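Long-range contact in aminotransferase, class III (Thermomicrobium roseum, PDB 6IO1), which probably transfers amino groups between substrates with pyridoxal phosphate as cofactor, as an (S)-enantioselective, thermostable omega-transaminase: residues G279-I291 with P297-E309. Sequence-based numbering, arbitrary orientation.
Sequences GVQPDIVTFAKGI and PLGGVGVSDEIAE
Phe287 lies flat over the backbone of Gly300, a case of glycine in a beta strand making room for an aromatic ring. CA of Gly300 sits 3.7 Å from the ring centroid, 25° off the normal, a CH-pi contact; O of Gly300 lies over the same ring, offset toward the rim. With CG between its own N and carbonyl carbon (chi1 47°), the ring folds across the neighbouring strand, where a CB on Gly300 would collide with CZ. Replacing Phe287 by alanine removes the ring, which would probably leave Gly300 CA without its CH-pi partner and open a gap over that glycine. The same residues exchange two backbone hydrogen bonds, Phe287 N to Gly300 O and Gly300 N to Phe287 O; Val285 and Gly302 repeat the pattern, each bond 2.9 Å between N and O.

On the other face, CG2 of Ile284 meets CG1 of Val301 at 3.6 Å, while CG1 of Ile284 touches CD1 of Ile307, also at 3.6 Å, the two isoleucines crossing nearly at right angles. Helix 121-138 packs on this face through Ala128 and Thr127. At the start of helix 305-312, Ser304 N donates to Asp283 O, and a water joins Asp283 OD1 to Ser304 OG, the N-cap group that weakly accepts from Ile307 N; Asp283 OD2 accepts from Leu257 N.

Strands 256-260 and 112-118 flank this antiparallel hairpin in the large domain of a fold-type I aminotransferase. Beyond Phe287, Lys289 reaches the bound pyridoxamine phosphate, its NZ also hydrogen-bonded to Leu60 O: the contact is consistent with a firmly held strand leading into the cofactor lysine.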
ATOM      1  N   GLY B 279      18.567  -2.131  22.419  1.00 25.86           N
ATOM      2  CA  GLY B 279      18.150  -3.059  23.453  1.00 25.24           C
ATOM      3  C   GLY B 279      16.689  -2.955  23.828  1.00 24.81           C
ATOM      4  O   GLY B 279      16.351  -2.778  25.003  1.00 23.74           O
ATOM      5  N   VAL B 280      15.811  -3.052  22.836  1.00 23.06           N
ATOM      6  CA  VAL B 280      14.375  -2.975  23.058  1.00 21.26           C
ATOM      7  C   VAL B 280      13.717  -4.186  22.414  1.00 17.57           C
ATOM      8  O   VAL B 280      14.184  -4.705  21.395  1.00 18.56           O
ATOM      9  CB  VAL B 280      13.789  -1.648  22.515  1.00 20.69           C
ATOM     10  CG1 VAL B 280      13.486  -1.744  21.027  1.00 24.94           C
ATOM     11  CG2 VAL B 280      12.557  -1.244  23.301  1.00 23.93           C
ATOM     12  N   GLN B 281      12.643  -4.659  23.040  1.00 17.87           N
ATOM     13  CA  GLN B 281      11.879  -5.802  22.539  1.00 15.64           C
ATOM     14  C   GLN B 281      10.438  -5.367  22.326  1.00 17.51           C
ATOM     15  O   GLN B 281       9.635  -5.378  23.277  1.00 16.36           O
ATOM     16  CB  GLN B 281      11.952  -6.981  23.510  1.00 18.34           C
ATOM     17  CG  GLN B 281      11.136  -8.195  23.089  1.00 17.72           C
ATOM     18  CD  GLN B 281      11.761  -8.952  21.933  1.00 16.93           C
ATOM     19  OE1 GLN B 281      12.961  -8.844  21.682  1.00 19.53           O
ATOM     20  NE2 GLN B 281      10.948  -9.725  21.224  1.00 17.67           N
ATOM     21  N   PRO B 282      10.064  -4.970  21.116  1.00 16.10           N
ATOM     22  CA  PRO B 282       8.705  -4.474  20.888  1.00 15.84           C
ATOM     23  C   PRO B 282       7.682  -5.596  20.843  1.00 15.16           C
ATOM     24  O   PRO B 282       7.987  -6.746  20.523  1.00 17.00           O
ATOM     25  CB  PRO B 282       8.812  -3.782  19.524  1.00 15.89           C
ATOM     26  CG  PRO B 282       9.907  -4.512  18.827  1.00 18.05           C
ATOM     27  CD  PRO B 282      10.885  -4.928  19.894  1.00 18.31           C
ATOM     28  N   ASP B 283       6.444  -5.234  21.180  1.00 14.74           N
ATOM     29  CA  ASP B 283       5.333  -6.157  20.997  1.00 15.92           C
ATOM     30  C   ASP B 283       4.970  -6.287  19.526  1.00 13.63           C
ATOM     31  O   ASP B 283       4.550  -7.362  19.081  1.00 15.05           O
ATOM     32  CB  ASP B 283       4.123  -5.692  21.809  1.00 15.79           C
ATOM     33  CG  ASP B 283       4.473  -5.389  23.253  1.00 19.89           C
ATOM     34  OD1 ASP B 283       4.709  -6.344  24.023  1.00 23.00           O
ATOM     35  OD2 ASP B 283       4.515  -4.196  23.617  1.00 18.34           O
ATOM     36  N   ILE B 284       5.122  -5.207  18.763  1.00 15.32           N
ATOM     37  CA  ILE B 284       4.831  -5.185  17.335  1.00 14.55           C
ATOM     38  C   ILE B 284       5.970  -4.465  16.626  1.00 13.46           C
ATOM     39  O   ILE B 284       6.483  -3.455  17.120  1.00 14.79           O
ATOM     40  CB  ILE B 284       3.482  -4.496  17.036  1.00 14.91           C
ATOM     41  CG1 ILE B 284       2.340  -5.187  17.781  1.00 15.60           C
ATOM     42  CG2 ILE B 284       3.199  -4.488  15.545  1.00 15.03           C
ATOM     43  CD1 ILE B 284       1.029  -4.437  17.716  1.00 15.51           C
ATOM     44  N   VAL B 285       6.368  -4.991  15.472  1.00 10.81           N
ATOM     45  CA  VAL B 285       7.394  -4.384  14.637  1.00 11.11           C
ATOM     46  C   VAL B 285       6.842  -4.245  13.224  1.00 11.60           C
ATOM     47  O   VAL B 285       6.121  -5.124  12.741  1.00 13.12           O
ATOM     48  CB  VAL B 285       8.702  -5.204  14.639  1.00 11.13           C
ATOM     49  CG1 VAL B 285       8.467  -6.616  14.109  1.00 11.69           C
ATOM     50  CG2 VAL B 285       9.752  -4.497  13.817  1.00 12.76           C
ATOM     51  N   THR B 286       7.147  -3.127  12.578  1.00 12.55           N
ATOM     52  CA  THR B 286       6.757  -2.894  11.195  1.00 12.64           C
ATOM     53  C   THR B 286       8.008  -2.742  10.346  1.00 12.04           C
ATOM     54  O   THR B 286       8.995  -2.140  10.783  1.00 14.25           O
ATOM     55  CB  THR B 286       5.877  -1.649  11.058  1.00 11.67           C
ATOM     56  OG1 THR B 286       6.629  -0.486  11.425  1.00 13.38           O
ATOM     57  CG2 THR B 286       4.660  -1.763  11.954  1.00 13.78           C
ATOM     58  N   PHE B 287       7.968  -3.287   9.134  1.00 12.43           N
ATOM     59  CA  PHE B 287       9.136  -3.257   8.268  1.00 13.78           C
ATOM     60  C   PHE B 287       8.700  -3.076   6.824  1.00 15.26           C
ATOM     61  O   PHE B 287       7.561  -3.360   6.454  1.00 13.85           O
ATOM     62  CB  PHE B 287       9.988  -4.527   8.412  1.00 12.68           C
ATOM     63  CG  PHE B 287       9.194  -5.804   8.366  1.00 13.68           C
ATOM     64  CD1 PHE B 287       8.624  -6.323   9.516  1.00 13.30           C
ATOM     65  CD2 PHE B 287       9.034  -6.493   7.175  1.00 12.87           C
ATOM     66  CE1 PHE B 287       7.900  -7.497   9.481  1.00 12.41           C
ATOM     67  CE2 PHE B 287       8.311  -7.671   7.134  1.00 13.30           C
ATOM     68  CZ  PHE B 287       7.743  -8.173   8.288  1.00 14.44           C
ATOM     69  N   ALA B 288       9.642  -2.599   6.013  1.00 15.46           N
ATOM     70  CA  ALA B 288       9.444  -2.372   4.588  1.00 16.44           C
ATOM     71  C   ALA B 288      10.793  -2.045   3.968  1.00 17.23           C
ATOM     72  O   ALA B 288      11.835  -2.308   4.578  1.00 24.96           O
ATOM     73  CB  ALA B 288       8.444  -1.241   4.338  1.00 15.53           C
ATOM     74  N   LYS B 289      10.784  -1.493   2.756  1.00 16.07           N
ATOM     75  CA  LYS B 289      12.002  -0.987   2.133  1.00 13.62           C
ATOM     76  C   LYS B 289      13.047  -2.080   1.934  1.00 13.44           C
ATOM     77  O   LYS B 289      12.952  -2.881   0.999  1.00 15.74           O
ATOM     78  CB  LYS B 289      12.587   0.157   2.971  1.00 14.81           C
ATOM     79  CG  LYS B 289      11.737   1.418   2.996  1.00 16.73           C
ATOM     80  CD  LYS B 289      12.486   2.573   3.643  1.00 15.15           C
ATOM     81  CE  LYS B 289      11.661   3.851   3.630  1.00 20.17           C
ATOM     82  NZ  LYS B 289      11.261   4.253   2.255  1.00 22.13           N
ATOM     83  N   GLY B 290      14.054  -2.105   2.810  1.00 14.97           N
ATOM     84  CA  GLY B 290      15.223  -2.953   2.639  1.00 13.29           C
ATOM     85  C   GLY B 290      14.953  -4.444   2.573  1.00 13.35           C
ATOM     86  O   GLY B 290      15.822  -5.192   2.112  1.00 14.90           O
ATOM     87  N   ILE B 291      13.788  -4.901   3.048  1.00 13.68           N
ATOM     88  CA  ILE B 291      13.492  -6.337   3.067  1.00 13.23           C
ATOM     89  C   ILE B 291      13.693  -6.965   1.692  1.00 14.45           C
ATOM     90  O   ILE B 291      14.148  -8.110   1.575  1.00 12.72           O
ATOM     91  CB  ILE B 291      12.069  -6.590   3.607  1.00 13.66           C
ATOM     92  CG1 ILE B 291      11.827  -8.092   3.772  1.00 12.88           C
ATOM     93  CG2 ILE B 291      11.012  -5.965   2.702  1.00 14.52           C
ATOM     94  CD1 ILE B 291      10.558  -8.431   4.512  1.00 13.41           C
ATOM     95  N   PRO B 297       7.889  -4.280  -4.321  1.00 16.07           N
ATOM     96  CA  PRO B 297       7.212  -3.692  -3.152  1.00 15.41           C
ATOM     97  C   PRO B 297       6.829  -4.755  -2.136  1.00 14.75           C
ATOM     98  O   PRO B 297       6.091  -5.695  -2.439  1.00 14.91           O
ATOM     99  CB  PRO B 297       5.978  -3.022  -3.764  1.00 16.51           C
ATOM    100  CG  PRO B 297       6.382  -2.710  -5.160  1.00 16.76           C
ATOM    101  CD  PRO B 297       7.269  -3.847  -5.586  1.00 15.72           C
ATOM    102  N   LEU B 298       7.343  -4.600  -0.917  1.00 13.66           N
ATOM    103  CA  LEU B 298       7.038  -5.525   0.163  1.00 14.47           C
ATOM    104  C   LEU B 298       7.167  -4.813   1.501  1.00 13.02           C
ATOM    105  O   LEU B 298       8.044  -3.965   1.685  1.00 15.64           O
ATOM    106  CB  LEU B 298       7.957  -6.752   0.131  1.00 14.83           C
ATOM    107  CG  LEU B 298       7.670  -7.826   1.183  1.00 13.99           C
ATOM    108  CD1 LEU B 298       6.220  -8.276   1.113  1.00 13.18           C
ATOM    109  CD2 LEU B 298       8.601  -9.008   1.020  1.00 13.02           C
ATOM    110  N   GLY B 299       6.278  -5.167   2.425  1.00 13.50           N
ATOM    111  CA  GLY B 299       6.285  -4.661   3.779  1.00 14.29           C
ATOM    112  C   GLY B 299       5.700  -5.733   4.671  1.00 12.17           C
ATOM    113  O   GLY B 299       5.265  -6.783   4.198  1.00 13.28           O
ATOM    114  N   GLY B 300       5.690  -5.473   5.970  1.00 11.91           N
ATOM    115  CA  GLY B 300       5.093  -6.452   6.861  1.00 13.13           C
ATOM    116  C   GLY B 300       4.999  -5.963   8.287  1.00 11.18           C
ATOM    117  O   GLY B 300       5.600  -4.955   8.674  1.00 11.96           O
ATOM    118  N   VAL B 301       4.234  -6.723   9.067  1.00 12.89           N
ATOM    119  CA  VAL B 301       4.066  -6.516  10.497  1.00 13.42           C
ATOM    120  C   VAL B 301       4.352  -7.833  11.200  1.00 13.44           C
ATOM    121  O   VAL B 301       3.816  -8.878  10.811  1.00 13.33           O
ATOM    122  CB  VAL B 301       2.646  -6.028  10.840  1.00 14.64           C
ATOM    123  CG1 VAL B 301       2.486  -5.865  12.340  1.00 15.91           C
ATOM    124  CG2 VAL B 301       2.347  -4.730  10.123  1.00 15.59           C
ATOM    125  N   GLY B 302       5.191  -7.781  12.229  1.00 13.47           N
ATOM    126  CA  GLY B 302       5.464  -8.919  13.084  1.00 13.48           C
ATOM    127  C   GLY B 302       4.956  -8.643  14.489  1.00 12.43           C
ATOM    128  O   GLY B 302       5.184  -7.568  15.043  1.00 14.56           O
ATOM    129  N   VAL B 303       4.261  -9.625  15.046  1.00 12.91           N
ATOM    130  CA  VAL B 303       3.674  -9.520  16.369  1.00 14.47           C
ATOM    131  C   VAL B 303       4.167 -10.674  17.230  1.00 15.05           C
ATOM    132  O   VAL B 303       4.562 -11.749  16.743  1.00 17.57           O
ATOM    133  CB  VAL B 303       2.130  -9.488  16.331  1.00 15.02           C
ATOM    134  CG1 VAL B 303       1.639  -8.389  15.400  1.00 14.82           C
ATOM    135  CG2 VAL B 303       1.573 -10.841  15.920  1.00 15.85           C
ATOM    136  N   SER B 304       4.136 -10.413  18.535  1.00 16.58           N
ATOM    137  CA  SER B 304       4.538 -11.341  19.571  1.00 17.98           C
ATOM    138  C   SER B 304       3.546 -12.492  19.674  1.00 16.80           C
ATOM    139  O   SER B 304       2.419 -12.431  19.174  1.00 15.14           O
ATOM    140  CB  SER B 304       4.638 -10.623  20.917  1.00 16.68           C
ATOM    141  OG  SER B 304       3.358 -10.209  21.366  1.00 17.01           O
ATOM    142  N   ASP B 305       3.991 -13.559  20.338  1.00 17.46           N
ATOM    143  CA  ASP B 305       3.144 -14.733  20.506  1.00 20.63           C
ATOM    144  C   ASP B 305       1.885 -14.414  21.302  1.00 18.70           C
ATOM    145  O   ASP B 305       0.830 -15.005  21.050  1.00 21.17           O
ATOM    146  CB  ASP B 305       3.935 -15.851  21.182  1.00 23.47           C
ATOM    147  CG  ASP B 305       3.310 -17.207  20.970  1.00 28.22           C
ATOM    148  OD1 ASP B 305       3.297 -17.682  19.816  1.00 28.19           O
ATOM    149  OD2 ASP B 305       2.824 -17.798  21.957  1.00 34.72           O
ATOM    150  N   GLU B 306       1.973 -13.499  22.269  1.00 19.03           N
ATOM    151  CA  GLU B 306       0.803 -13.145  23.070  1.00 19.13           C
ATOM    152  C   GLU B 306      -0.269 -12.468  22.221  1.00 17.66           C
ATOM    153  O   GLU B 306      -1.452 -12.830  22.284  1.00 18.23           O
ATOM    154  CB  GLU B 306       1.229 -12.244  24.230  1.00 20.89           C
ATOM    155  CG  GLU B 306       0.159 -11.276  24.710  1.00 22.74           C
ATOM    156  CD  GLU B 306      -0.936 -11.960  25.503  1.00 28.36           C
ATOM    157  OE1 GLU B 306      -0.729 -13.111  25.940  1.00 32.28           O
ATOM    158  OE2 GLU B 306      -2.003 -11.340  25.695  1.00 30.04           O
ATOM    159  N   ILE B 307       0.130 -11.480  21.416  1.00 18.37           N
ATOM    160  CA  ILE B 307      -0.824 -10.771  20.564  1.00 16.76           C
ATOM    161  C   ILE B 307      -1.448 -11.728  19.555  1.00 16.22           C
ATOM    162  O   ILE B 307      -2.664 -11.711  19.322  1.00 16.36           O
ATOM    163  CB  ILE B 307      -0.137  -9.582  19.867  1.00 16.96           C
ATOM    164  CG1 ILE B 307       0.192  -8.489  20.885  1.00 15.71           C
ATOM    165  CG2 ILE B 307      -1.012  -9.032  18.749  1.00 16.02           C
ATOM    166  CD1 ILE B 307       0.938  -7.316  20.299  1.00 15.36           C
ATOM    167  N   ALA B 308      -0.619 -12.569  18.934  1.00 17.16           N
ATOM    168  CA  ALA B 308      -1.125 -13.527  17.958  1.00 18.27           C
ATOM    169  C   ALA B 308      -2.077 -14.525  18.602  1.00 18.51           C
ATOM    170  O   ALA B 308      -3.090 -14.900  18.003  1.00 17.21           O
ATOM    171  CB  ALA B 308       0.035 -14.253  17.286  1.00 17.70           C
ATOM    172  N   GLU B 309      -1.754 -14.991  19.811  1.00 18.08           N
ATOM    173  CA  GLU B 309      -2.640 -15.913  20.514  1.00 20.58           C
ATOM    174  C   GLU B 309      -3.978 -15.254  20.818  1.00 17.63           C
ATOM    175  O   GLU B 309      -5.039 -15.872  20.653  1.00 17.20           O
ATOM    176  CB  GLU B 309      -1.970 -16.393  21.802  1.00 23.85           C
ATOM    177  CG  GLU B 309      -2.717 -17.496  22.527  1.00 25.60           C
ATOM    178  CD  GLU B 309      -2.449 -18.863  21.935  1.00 30.71           C
ATOM    179  OE1 GLU B 309      -1.421 -19.022  21.241  1.00 31.86           O
ATOM    180  OE2 GLU B 309      -3.265 -19.780  22.164  1.00 33.01           O
TER
HETATM  181  O   HOH W   1       3.520  -8.630  23.598  1.00 22.93           O